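PDB 5GUF: CDP-archaeol synthase from Aeropyrum pernix K1, which binds CTP and probably couples it to the membrane lipid precursor digeranylgeranylglyceryl phosphate in a magnesium-dependent reaction, forming CDP-archaeol and releasing diphosphate. Local coordinates for residues G103-V106 and K107-G111; Y139-P143 and R144-E148; A151-L154 and L155-A159; D125-L128 and G129-V133. One frame throughout, in Å; residues are numbered along the deposited sequence.

Contact 1 of 4, residues G103-V106 and K107-G111; sequences GSFV and KRRLG. With CTP (cytidine-5'-triphosphate), chain B.
G103 receives the first of four successive i to i+4 bonds that close helix 84-109, K107 N lying 2.9 Å from G103 O. The lysine chain runs back past this carbonyl and bends at chi3 (79°), which carries NZ to CTP O1G at 3.0 Å; D122 and the carbonyl of R116 hold the same ammonium. In S104, a residue of the CTP pocket, O accepts R108 N and lies over one face of the R108 guanidinium, toward its rim. Bent at both chi2 and chi3, R108 keeps its edge for the gamma-phosphate: NH2 meets CTP O1G at 2.8 Å, while NH1 points almost straight (176°) at O2G, an atom less surely placed. The F105 ring receives R109 CG in a CH-pi contact, 3.9 Å from the centroid over its face, with guanidinium and ring planes 49° apart; the charge of R109 is paired with D48. V106 CG1 lies beside L110 CD1 at 4.0 Å, and a Schellman motif at G111, whose positive phi favours glycine, ends the helix. Replacing R108 by an alanine would probably cost the gamma-phosphate its two-pronged grip and the carbonyls of I112 and L53 their side-chain donor. With K107 and R108 converging on O1G, the two cations probably offset part of the terminal phosphate's negative charge, K57 and R114 also being bonded to the CTP.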
loop_
_atom_site.group_PDB
_atom_site.type_symbol
_atom_site.label_atom_id
_atom_site.label_comp_id
_atom_site.label_asym_id
_atom_site.label_seq_id
_atom_site.Cartn_x
_atom_site.Cartn_y
_atom_site.Cartn_z
ATOM N N GLY A 103 -8.727 -8.883 -1.077
ATOM C CA GLY A 103 -7.646 -8.517 -1.974
ATOM C C GLY A 103 -7.656 -9.324 -3.261
ATOM O O GLY A 103 -7.423 -8.782 -4.341
ATOM N N SER A 104 -7.903 -10.635 -3.158
ATOM C CA SER A 104 -8.055 -11.473 -4.345
ATOM C C SER A 104 -9.244 -11.033 -5.183
ATOM O O SER A 104 -9.173 -11.013 -6.423
ATOM C CB SER A 104 -8.212 -12.936 -3.942
ATOM O OG SER A 104 -6.950 -13.508 -3.795
ATOM N N PHE A 105 -10.351 -10.692 -4.525
ATOM C CA PHE A 105 -11.493 -10.125 -5.235
ATOM C C PHE A 105 -11.080 -8.915 -6.061
ATOM O O PHE A 105 -11.433 -8.803 -7.243
ATOM C CB PHE A 105 -12.588 -9.730 -4.248
ATOM C CG PHE A 105 -13.745 -9.040 -4.896
ATOM C CD1 PHE A 105 -14.644 -9.758 -5.677
ATOM C CD2 PHE A 105 -13.926 -7.671 -4.748
ATOM C CE1 PHE A 105 -15.720 -9.124 -6.288
ATOM C CE2 PHE A 105 -14.994 -7.027 -5.349
ATOM C CZ PHE A 105 -15.888 -7.747 -6.133
ATOM N N VAL A 106 -10.334 -7.990 -5.450
ATOM C CA VAL A 106 -9.940 -6.776 -6.151
ATOM C C VAL A 106 -9.000 -7.110 -7.303
ATOM O O VAL A 106 -9.115 -6.536 -8.392
ATOM C CB VAL A 106 -9.337 -5.762 -5.154
ATOM C CG1 VAL A 106 -8.507 -4.701 -5.857
ATOM C CG2 VAL A 106 -10.457 -5.089 -4.342
ATOM N N LYS A 107 -8.110 -8.089 -7.117
ATOM C CA LYS A 107 -7.198 -8.455 -8.200
ATOM C C LYS A 107 -7.952 -9.014 -9.400
ATOM O O LYS A 107 -7.626 -8.693 -10.553
ATOM C CB LYS A 107 -6.160 -9.472 -7.723
ATOM C CG LYS A 107 -5.150 -8.943 -6.723
ATOM C CD LYS A 107 -4.299 -10.057 -6.186
ATOM C CE LYS A 107 -3.208 -10.432 -7.163
ATOM N NZ LYS A 107 -2.309 -11.453 -6.572
ATOM N N ARG A 108 -8.956 -9.859 -9.150
ATOM C CA ARG A 108 -9.722 -10.431 -10.252
ATOM C C ARG A 108 -10.476 -9.346 -11.014
ATOM O O ARG A 108 -10.471 -9.336 -12.248
ATOM C CB ARG A 108 -10.695 -11.505 -9.739
ATOM C CG ARG A 108 -10.066 -12.757 -9.089
ATOM C CD ARG A 108 -9.060 -13.516 -9.966
ATOM N NE ARG A 108 -7.685 -13.030 -9.826
ATOM C CZ ARG A 108 -6.905 -13.251 -8.768
ATOM N NH1 ARG A 108 -7.357 -13.950 -7.734
ATOM N NH2 ARG A 108 -5.670 -12.763 -8.737
ATOM N N ARG A 109 -11.130 -8.425 -10.298
ATOM C CA ARG A 109 -11.868 -7.353 -10.961
ATOM C C ARG A 109 -10.957 -6.479 -11.815
ATOM O O ARG A 109 -11.425 -5.839 -12.764
ATOM C CB ARG A 109 -12.603 -6.485 -9.935
ATOM C CG ARG A 109 -13.542 -7.257 -9.031
ATOM C CD ARG A 109 -14.806 -7.766 -9.732
ATOM N NE ARG A 109 -14.605 -8.902 -10.645
ATOM C CZ ARG A 109 -14.278 -10.147 -10.282
ATOM N NH1 ARG A 109 -14.081 -10.453 -9.005
ATOM N NH2 ARG A 109 -14.135 -11.094 -11.209
ATOM N N LEU A 110 -9.665 -6.435 -11.501
ATOM C CA LEU A 110 -8.713 -5.652 -12.274
ATOM C C LEU A 110 -8.072 -6.450 -13.402
ATOM O O LEU A 110 -7.157 -5.941 -14.065
ATOM C CB LEU A 110 -7.629 -5.107 -11.348
ATOM C CG LEU A 110 -8.109 -4.098 -10.316
ATOM C CD1 LEU A 110 -6.960 -3.787 -9.389
ATOM C CD2 LEU A 110 -8.614 -2.835 -10.993
ATOM N N GLY A 111 -8.514 -7.686 -13.622
ATOM C CA GLY A 111 -7.892 -8.546 -14.604
ATOM C C GLY A 111 -6.547 -9.118 -14.223
ATOM O O GLY A 111 -5.824 -9.598 -15.099
HETATM N N1 CTP B . -4.592 -20.441 -0.094
HETATM C C2 CTP B . -5.748 -21.197 0.084
HETATM N N3 CTP B . -6.889 -20.650 0.653
HETATM C C4 CTP B . -6.858 -19.339 1.106
HETATM C C5 CTP B . -5.682 -18.590 0.970
HETATM C C6 CTP B . -4.620 -19.096 0.215
HETATM O O2 CTP B . -5.770 -22.374 -0.269
HETATM N N4 CTP B . -7.947 -18.814 1.662
HETATM C "C1'" CTP B . -3.380 -21.106 -0.661
HETATM C "C2'" CTP B . -3.521 -21.294 -2.164
HETATM O "O2'" CTP B . -2.808 -22.453 -2.537
HETATM C "C3'" CTP B . -2.811 -20.090 -2.724
HETATM C "C4'" CTP B . -1.643 -19.979 -1.752
HETATM O "O4'" CTP B . -2.171 -20.368 -0.485
HETATM O "O3'" CTP B . -2.414 -20.305 -4.052
HETATM C "C5'" CTP B . -1.019 -18.583 -1.741
HETATM O "O5'" CTP B . -1.923 -17.617 -1.249
HETATM P PA CTP B . -2.192 -16.280 -2.095
HETATM O O1A CTP B . -0.837 -15.724 -2.476
HETATM O O2A CTP B . -3.024 -15.271 -1.329
HETATM O O3A CTP B . -3.019 -16.800 -3.379
HETATM P PB CTP B . -2.549 -16.607 -4.909
HETATM O O1B CTP B . -2.117 -17.956 -5.447
HETATM O O2B CTP B . -1.430 -15.612 -5.073
HETATM O O3B CTP B . -3.908 -16.083 -5.616
HETATM P PG CTP B . -4.337 -14.519 -5.684
HETATM O O1G CTP B . -3.855 -13.951 -6.993
HETATM O O2G CTP B . -5.827 -14.491 -5.542
HETATM O O3G CTP B . -3.730 -13.732 -4.556
#

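Contact 2 of 4, residues Y139-P143 and R144-E148; sequences YTWTP and RVAVE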
loop_
_atom_site.group_PDB
_atom_site.type_symbol
_atom_site.label_atom_id
_atom_site.label_comp_id
_atom_site.label_asym_id
_atom_site.label_seq_id
_atom_site.Cartn_x
_atom_site.Cartn_y
_atom_site.Cartn_z
ATOM N N TYR A 139 -10.062 -2.138 20.211
ATOM C CA TYR A 139 -8.676 -1.697 20.307
ATOM C C TYR A 139 -8.484 -0.344 19.635
ATOM O O TYR A 139 -9.031 -0.077 18.563
ATOM C CB TYR A 139 -7.730 -2.721 19.649
ATOM C CG TYR A 139 -7.622 -4.025 20.397
ATOM C CD1 TYR A 139 -6.695 -4.185 21.420
ATOM C CD2 TYR A 139 -8.468 -5.087 20.103
ATOM C CE1 TYR A 139 -6.603 -5.378 22.114
ATOM C CE2 TYR A 139 -8.392 -6.259 20.798
ATOM C CZ TYR A 139 -7.463 -6.401 21.799
ATOM O OH TYR A 139 -7.401 -7.585 22.474
ATOM N N THR A 140 -7.661 0.498 20.235
ATOM C CA THR A 140 -7.241 1.732 19.596
ATOM C C THR A 140 -5.780 1.598 19.210
ATOM O O THR A 140 -4.947 1.240 20.048
ATOM C CB THR A 140 -7.443 2.942 20.513
ATOM O OG1 THR A 140 -8.845 3.215 20.632
ATOM C CG2 THR A 140 -6.719 4.192 19.955
ATOM N N TRP A 141 -5.473 1.872 17.944
ATOM C CA TRP A 141 -4.102 1.884 17.457
ATOM C C TRP A 141 -3.603 3.320 17.403
ATOM O O TRP A 141 -4.359 4.226 17.060
ATOM C CB TRP A 141 -4.008 1.261 16.062
ATOM C CG TRP A 141 -4.177 -0.226 16.057
ATOM C CD1 TRP A 141 -5.302 -0.918 16.374
ATOM C CD2 TRP A 141 -3.181 -1.203 15.745
ATOM N NE1 TRP A 141 -5.075 -2.261 16.277
ATOM C CE2 TRP A 141 -3.779 -2.467 15.893
ATOM C CE3 TRP A 141 -1.845 -1.132 15.345
ATOM C CZ2 TRP A 141 -3.095 -3.656 15.638
ATOM C CZ3 TRP A 141 -1.164 -2.312 15.098
ATOM C CH2 TRP A 141 -1.790 -3.555 15.247
ATOM N N THR A 142 -2.350 3.528 17.745
ATOM C CA THR A 142 -1.792 4.788 17.285
ATOM C C THR A 142 -1.441 4.679 15.802
ATOM O O THR A 142 -1.079 3.597 15.316
ATOM C CB THR A 142 -0.546 5.177 18.076
ATOM O OG1 THR A 142 0.478 4.212 17.835
ATOM C CG2 THR A 142 -0.864 5.232 19.576
ATOM N N PRO A 143 -1.567 5.784 15.064
ATOM C CA PRO A 143 -1.201 5.747 13.640
ATOM C C PRO A 143 0.227 5.306 13.418
ATOM O O PRO A 143 0.491 4.558 12.473
ATOM C CB PRO A 143 -1.432 7.197 13.182
ATOM C CG PRO A 143 -2.431 7.747 14.154
ATOM C CD PRO A 143 -2.126 7.086 15.473
ATOM N N ARG A 144 1.158 5.739 14.272
ATOM C CA ARG A 144 2.559 5.369 14.090
ATOM C C ARG A 144 2.754 3.863 14.202
ATOM O O ARG A 144 3.458 3.257 13.387
ATOM C CB ARG A 144 3.439 6.091 15.112
ATOM C CG ARG A 144 4.878 5.605 15.078
ATOM C CD ARG A 144 5.813 6.343 16.022
ATOM N NE ARG A 144 5.881 7.785 15.742
ATOM C CZ ARG A 144 6.683 8.363 14.844
ATOM N NH1 ARG A 144 7.490 7.641 14.067
ATOM N NH2 ARG A 144 6.653 9.677 14.699
ATOM N N VAL A 145 2.126 3.238 15.197
ATOM C CA VAL A 145 2.311 1.805 15.362
ATOM C C VAL A 145 1.530 1.040 14.296
ATOM O O VAL A 145 1.918 -0.067 13.914
ATOM C CB VAL A 145 1.949 1.420 16.812
ATOM C CG1 VAL A 145 1.768 -0.057 16.989
ATOM C CG2 VAL A 145 3.057 1.908 17.745
ATOM N N ALA A 146 0.453 1.623 13.766
ATOM C CA ALA A 146 -0.238 1.001 12.640
ATOM C C ALA A 146 0.633 1.009 11.388
ATOM O O ALA A 146 0.628 0.047 10.614
ATOM C CB ALA A 146 -1.563 1.712 12.370
ATOM N N VAL A 147 1.394 2.078 11.179
ATOM C CA VAL A 147 2.335 2.116 10.068
ATOM C C VAL A 147 3.512 1.175 10.321
ATOM O O VAL A 147 3.916 0.412 9.436
ATOM C CB VAL A 147 2.808 3.561 9.831
ATOM C CG1 VAL A 147 3.924 3.594 8.787
ATOM C CG2 VAL A 147 1.627 4.437 9.415
ATOM N N GLU A 148 4.078 1.209 11.533
ATOM C CA GLU A 148 5.221 0.350 11.842
ATOM C C GLU A 148 4.893 -1.117 11.605
ATOM O O GLU A 148 5.648 -1.825 10.941
ATOM C CB GLU A 148 5.678 0.566 13.286
ATOM C CG GLU A 148 6.360 1.900 13.504
ATOM C CD GLU A 148 6.638 2.191 14.964
ATOM O OE1 GLU A 148 6.339 1.329 15.825
ATOM O OE2 GLU A 148 7.166 3.284 15.252
#
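T142 caps helix 143-161 by accepting a bond from V145 N, a classic N-cap at the point where strand 140-141 turns into a helix. The strand pairs in parallel with 10-11, and T142 shares a backbone bond with I11. Its chi1 of 64° sets OG1 between the backbone N and the carbonyl carbon, a crowded position but the one from which it can reach forward: OG1 lies 3.3 Å from V145 N, the N-H pointing at it with an angle of 156°. Threonine suits the place because its hydroxyl stands in for the carbonyl that a preceding helical turn would have supplied. P143, first residue of the helix, has no N-H that needs such an acceptor. The regular ladder then starts at once, with A146 N 2.9 Å from T142 O and V147 N 2.9 Å from P143 O. With an alanine at T142, V145 N is likely to lose its capping acceptor, and the first turn could fray. The W141 indole lies against this turn, with V145 O at its edge, and its own donor NE1 is satisfied by S134 OG of helix 121-136; from the same helix Y127 OH bonds to A146 O. The benzo part of the indole meets A146 obliquely, CE3 being 3.8 Å from A146 CA. P143, R144 and V147 pack against the second subunit. The indole crosses the V145 side chain at about a right angle, W141 CE3 lying 4.1 Å from V145 CG1.

Contact 3 of 4, residues A151-L154 and L155-A159; sequences AAVL and LLHLA
V153 O is gripped by two donors of the following turn: H157 N at 3.0 Å in a nearly straight bond (170°), and L156 N in a weak, strongly bent one. The H157 ring adds a third neighbour, bringing its edge to the same oxygen with CD2 3.4 Å from V153 O. In the conformer described here, one of two for V153, the valine and histidine side chains lie side by side and point the same way. The leucines fold against carbonyls instead. L155 places CG anti to its carbonyl carbon (chi1 -74°), directing the branch back to the preceding turn, where CG is 3.2 Å from A151 O; that oxygen accepts L155 N at 2.8 Å. L158 reaches its carbonyl with a methyl instead, CD1 coming within 3.1 Å of L154 O, which takes L158 N in a bond of 174°. L155, L156 and L158 are on the surface of a predicted membrane-spanning helix, where branched apolar chains suit a lipid setting. V153, by contrast, is buried against L124 and F126 of helix 121-136, while L154 and H157 touch Q123 of that same helix.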
loop_
_atom_site.group_PDB
_atom_site.type_symbol
_atom_site.label_atom_id
_atom_site.label_comp_id
_atom_site.label_asym_id
_atom_site.label_seq_id
_atom_site.Cartn_x
_atom_site.Cartn_y
_atom_site.Cartn_z
ATOM N N ALA A 151 4.859 -1.940 7.985
ATOM C CA ALA A 151 6.221 -2.049 7.478
ATOM C C ALA A 151 6.921 -3.278 8.032
ATOM O O ALA A 151 7.814 -3.832 7.377
ATOM C CB ALA A 151 7.016 -0.789 7.819
ATOM N N ALA A 152 6.543 -3.716 9.233
ATOM C CA ALA A 152 7.098 -4.956 9.759
ATOM C C ALA A 152 6.565 -6.151 8.992
ATOM O O ALA A 152 7.274 -7.149 8.828
ATOM C CB ALA A 152 6.790 -5.095 11.246
ATOM N N VAL A 153 5.321 -6.075 8.515
ATOM C CA VAL A 153 4.803 -7.129 7.650
ATOM C C VAL A 153 5.598 -7.176 6.353
ATOM O O VAL A 153 6.027 -8.247 5.903
ATOM C CB VAL A 153 3.301 -6.923 7.384
ATOM C CG1 VAL A 153 2.844 -7.831 6.253
ATOM C CG2 VAL A 153 2.501 -7.208 8.636
ATOM N N LEU A 154 5.808 -6.012 5.734
ATOM C CA LEU A 154 6.632 -5.945 4.532
ATOM C C LEU A 154 8.019 -6.515 4.787
ATOM O O LEU A 154 8.497 -7.370 4.036
ATOM C CB LEU A 154 6.730 -4.504 4.036
ATOM C CG LEU A 154 5.401 -3.876 3.634
ATOM C CD1 LEU A 154 5.610 -2.426 3.237
ATOM C CD2 LEU A 154 4.778 -4.684 2.502
ATOM N N LEU A 155 8.664 -6.081 5.874
ATOM C CA LEU A 155 10.027 -6.524 6.149
ATOM C C LEU A 155 10.104 -8.032 6.332
ATOM O O LEU A 155 11.079 -8.656 5.911
ATOM C CB LEU A 155 10.583 -5.809 7.378
ATOM C CG LEU A 155 10.955 -4.352 7.124
ATOM C CD1 LEU A 155 11.272 -3.645 8.433
ATOM C CD2 LEU A 155 12.132 -4.300 6.162
ATOM N N LEU A 156 9.082 -8.642 6.932
ATOM C CA LEU A 156 9.149 -10.079 7.159
ATOM C C LEU A 156 8.871 -10.851 5.866
ATOM O O LEU A 156 9.492 -11.885 5.603
ATOM C CB LEU A 156 8.167 -10.475 8.259
ATOM C CG LEU A 156 7.765 -11.952 8.291
ATOM C CD1 LEU A 156 9.024 -12.752 8.616
ATOM C CD2 LEU A 156 6.672 -12.236 9.324
ATOM N N HIS A 157 7.940 -10.365 5.049
ATOM C CA HIS A 157 7.716 -10.965 3.737
ATOM C C HIS A 157 8.979 -10.912 2.887
ATOM O O HIS A 157 9.390 -11.924 2.304
ATOM C CB HIS A 157 6.549 -10.270 3.034
ATOM C CG HIS A 157 5.221 -10.879 3.348
ATOM N ND1 HIS A 157 4.524 -11.636 2.432
ATOM C CD2 HIS A 157 4.457 -10.844 4.468
ATOM C CE1 HIS A 157 3.391 -12.045 2.976
ATOM N NE2 HIS A 157 3.325 -11.577 4.210
ATOM N N LEU A 158 9.616 -9.741 2.809
ATOM C CA LEU A 158 10.930 -9.710 2.184
ATOM C C LEU A 158 11.964 -10.450 3.021
ATOM O O LEU A 158 12.969 -10.916 2.476
ATOM C CB LEU A 158 11.392 -8.279 1.902
ATOM C CG LEU A 158 10.698 -7.571 0.727
ATOM C CD1 LEU A 158 9.300 -7.044 1.056
ATOM C CD2 LEU A 158 11.592 -6.478 0.144
ATOM N N ALA A 159 11.739 -10.602 4.330
ATOM C CA ALA A 159 12.633 -11.457 5.102
ATOM C C ALA A 159 12.397 -12.923 4.772
ATOM O O ALA A 159 13.344 -13.715 4.735
ATOM C CB ALA A 159 12.469 -11.214 6.603
#

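Contact 4 of 4, residues D125-L128 and G129-V133; sequences DFYL and GALAV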
loop_
_atom_site.group_PDB
_atom_site.type_symbol
_atom_site.label_atom_id
_atom_site.label_comp_id
_atom_site.label_asym_id
_atom_site.label_seq_id
_atom_site.Cartn_x
_atom_site.Cartn_y
_atom_site.Cartn_z
ATOM N N ASP A 125 -3.226 -6.890 2.554
ATOM C CA ASP A 125 -4.680 -7.052 2.585
ATOM C C ASP A 125 -5.145 -7.755 3.856
ATOM O O ASP A 125 -6.147 -7.365 4.459
ATOM C CB ASP A 125 -5.142 -7.827 1.348
ATOM C CG ASP A 125 -4.343 -9.137 1.125
ATOM O OD1 ASP A 125 -3.470 -9.502 1.958
ATOM O OD2 ASP A 125 -4.591 -9.817 0.107
ATOM N N PHE A 126 -4.447 -8.809 4.260
ATOM C CA PHE A 126 -4.815 -9.522 5.477
ATOM C C PHE A 126 -4.561 -8.664 6.714
ATOM O O PHE A 126 -5.303 -8.760 7.699
ATOM C CB PHE A 126 -4.028 -10.840 5.574
ATOM C CG PHE A 126 -2.673 -10.663 6.157
ATOM C CD1 PHE A 126 -1.608 -10.303 5.356
ATOM C CD2 PHE A 126 -2.468 -10.770 7.530
ATOM C CE1 PHE A 126 -0.352 -10.091 5.907
ATOM C CE2 PHE A 126 -1.218 -10.541 8.075
ATOM C CZ PHE A 126 -0.160 -10.214 7.249
ATOM N N TYR A 127 -3.503 -7.848 6.683
ATOM C CA TYR A 127 -3.200 -6.963 7.800
ATOM C C TYR A 127 -4.299 -5.933 8.004
ATOM O O TYR A 127 -4.659 -5.623 9.148
ATOM C CB TYR A 127 -1.854 -6.275 7.567
ATOM C CG TYR A 127 -1.548 -5.149 8.525
ATOM C CD1 TYR A 127 -1.189 -5.410 9.838
ATOM C CD2 TYR A 127 -1.611 -3.817 8.115
ATOM C CE1 TYR A 127 -0.904 -4.382 10.720
ATOM C CE2 TYR A 127 -1.329 -2.783 8.994
ATOM C CZ TYR A 127 -0.982 -3.079 10.300
ATOM O OH TYR A 127 -0.696 -2.068 11.196
ATOM N N LEU A 128 -4.854 -5.411 6.904
ATOM C CA LEU A 128 -5.903 -4.395 6.947
ATOM C C LEU A 128 -7.234 -4.973 7.418
ATOM O O LEU A 128 -7.962 -4.320 8.175
ATOM C CB LEU A 128 -6.056 -3.758 5.556
ATOM C CG LEU A 128 -4.877 -2.914 5.038
ATOM C CD1 LEU A 128 -4.981 -2.602 3.542
ATOM C CD2 LEU A 128 -4.752 -1.618 5.852
ATOM N N GLY A 129 -7.580 -6.182 6.975
ATOM C CA GLY A 129 -8.750 -6.847 7.534
ATOM C C GLY A 129 -8.608 -7.120 9.025
ATOM O O GLY A 129 -9.528 -6.871 9.809
ATOM N N ALA A 130 -7.454 -7.643 9.435
ATOM C CA ALA A 130 -7.231 -7.939 10.847
ATOM C C ALA A 130 -7.238 -6.661 11.679
ATOM O O ALA A 130 -7.875 -6.597 12.739
ATOM C CB ALA A 130 -5.913 -8.694 11.022
ATOM N N LEU A 131 -6.551 -5.627 11.191
ATOM C CA LEU A 131 -6.581 -4.318 11.837
ATOM C C LEU A 131 -8.005 -3.781 11.980
ATOM O O LEU A 131 -8.366 -3.245 13.038
ATOM C CB LEU A 131 -5.717 -3.334 11.045
ATOM C CG LEU A 131 -5.665 -1.900 11.557
ATOM C CD1 LEU A 131 -4.702 -1.803 12.735
ATOM C CD2 LEU A 131 -5.210 -0.997 10.433
ATOM N N ALA A 132 -8.827 -3.906 10.926
ATOM C CA ALA A 132 -10.212 -3.449 11.005
ATOM C C ALA A 132 -10.966 -4.179 12.101
ATOM O O ALA A 132 -11.730 -3.558 12.849
ATOM C CB ALA A 132 -10.932 -3.634 9.662
ATOM N N VAL A 133 -10.767 -5.498 12.208
ATOM C CA VAL A 133 -11.479 -6.288 13.212
ATOM C C VAL A 133 -11.007 -5.930 14.613
ATOM O O VAL A 133 -11.814 -5.788 15.539
ATOM C CB VAL A 133 -11.320 -7.797 12.921
ATOM C CG1 VAL A 133 -11.807 -8.640 14.084
ATOM C CG2 VAL A 133 -12.089 -8.173 11.672
#
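Y127 and L131 lie one turn apart on helix 121-136, and the phenol reaches along the helix so that its OH approaches L131 CD1 at 4.3 Å. Y127 sends CG anti to the backbone N (chi1 169°), and its hydroxyl is anchored on helix 143-161 by A146 O; a tyrosine thus joins apolar packing to a bond across helices. L131 turns its CB toward the preceding turn, 3.2 Å from Y127 O, and that carbonyl accepts L131 N at 2.8 Å. F126 is oriented differently: one ring face is covered by Y127 CB, over its centre, and the ring packs against M25 and N28 of helix 14-29, A96 of helix 84-109 and V153 of helix 143-161. Its chi1 of 84° is rare in a helix, where the previous turn usually fills that position, but here the helix is kinked and the N of F126 and of Y127 lack their bonds to the turn before. D125 supplies a substitute, F126 N meeting D125 OD1 at 2.6 Å from above the carboxylate plane. Beyond the kink the ladder is regular, G129 N lying 3.1 Å from D125 O and A130 N 3.0 Å from F126 O. A130 is small enough to pack against I92 of helix 84-109 and against M21 and A24 of helix 14-29, whereas L128 and A132 are on the surface. D125 touches D100 of the CTP pocket, and its side chain is about 4 Å from a bound potassium ion. This is a kinked membrane helix whose break brings an acidic side chain to the potassium and CTP site.

How the contacts relate
Contact 4 lies nearest the centre of the chain and touches each of the others. Toward the nucleotide, D125 OD2 comes 3.9 Å from G103 CA, linking it to contact 1, which holds the gamma-phosphate of CTP. In the other direction A146 O and Y127 OH, 2.6 Å apart, form a probable hydrogen bond to contact 2, where W141 CE2 also packs 3.4 Å from L131 CD1. Contact 3 meets it through V153 CG1 and F126 CE1, 3.9 Å apart. Contacts 2 and 3 are consecutive parts of helix 143-161, while contacts 1 and 2 lie far apart, about 27 Å between centres. The H157 side chain of contact 3 is about 8 Å from CTP.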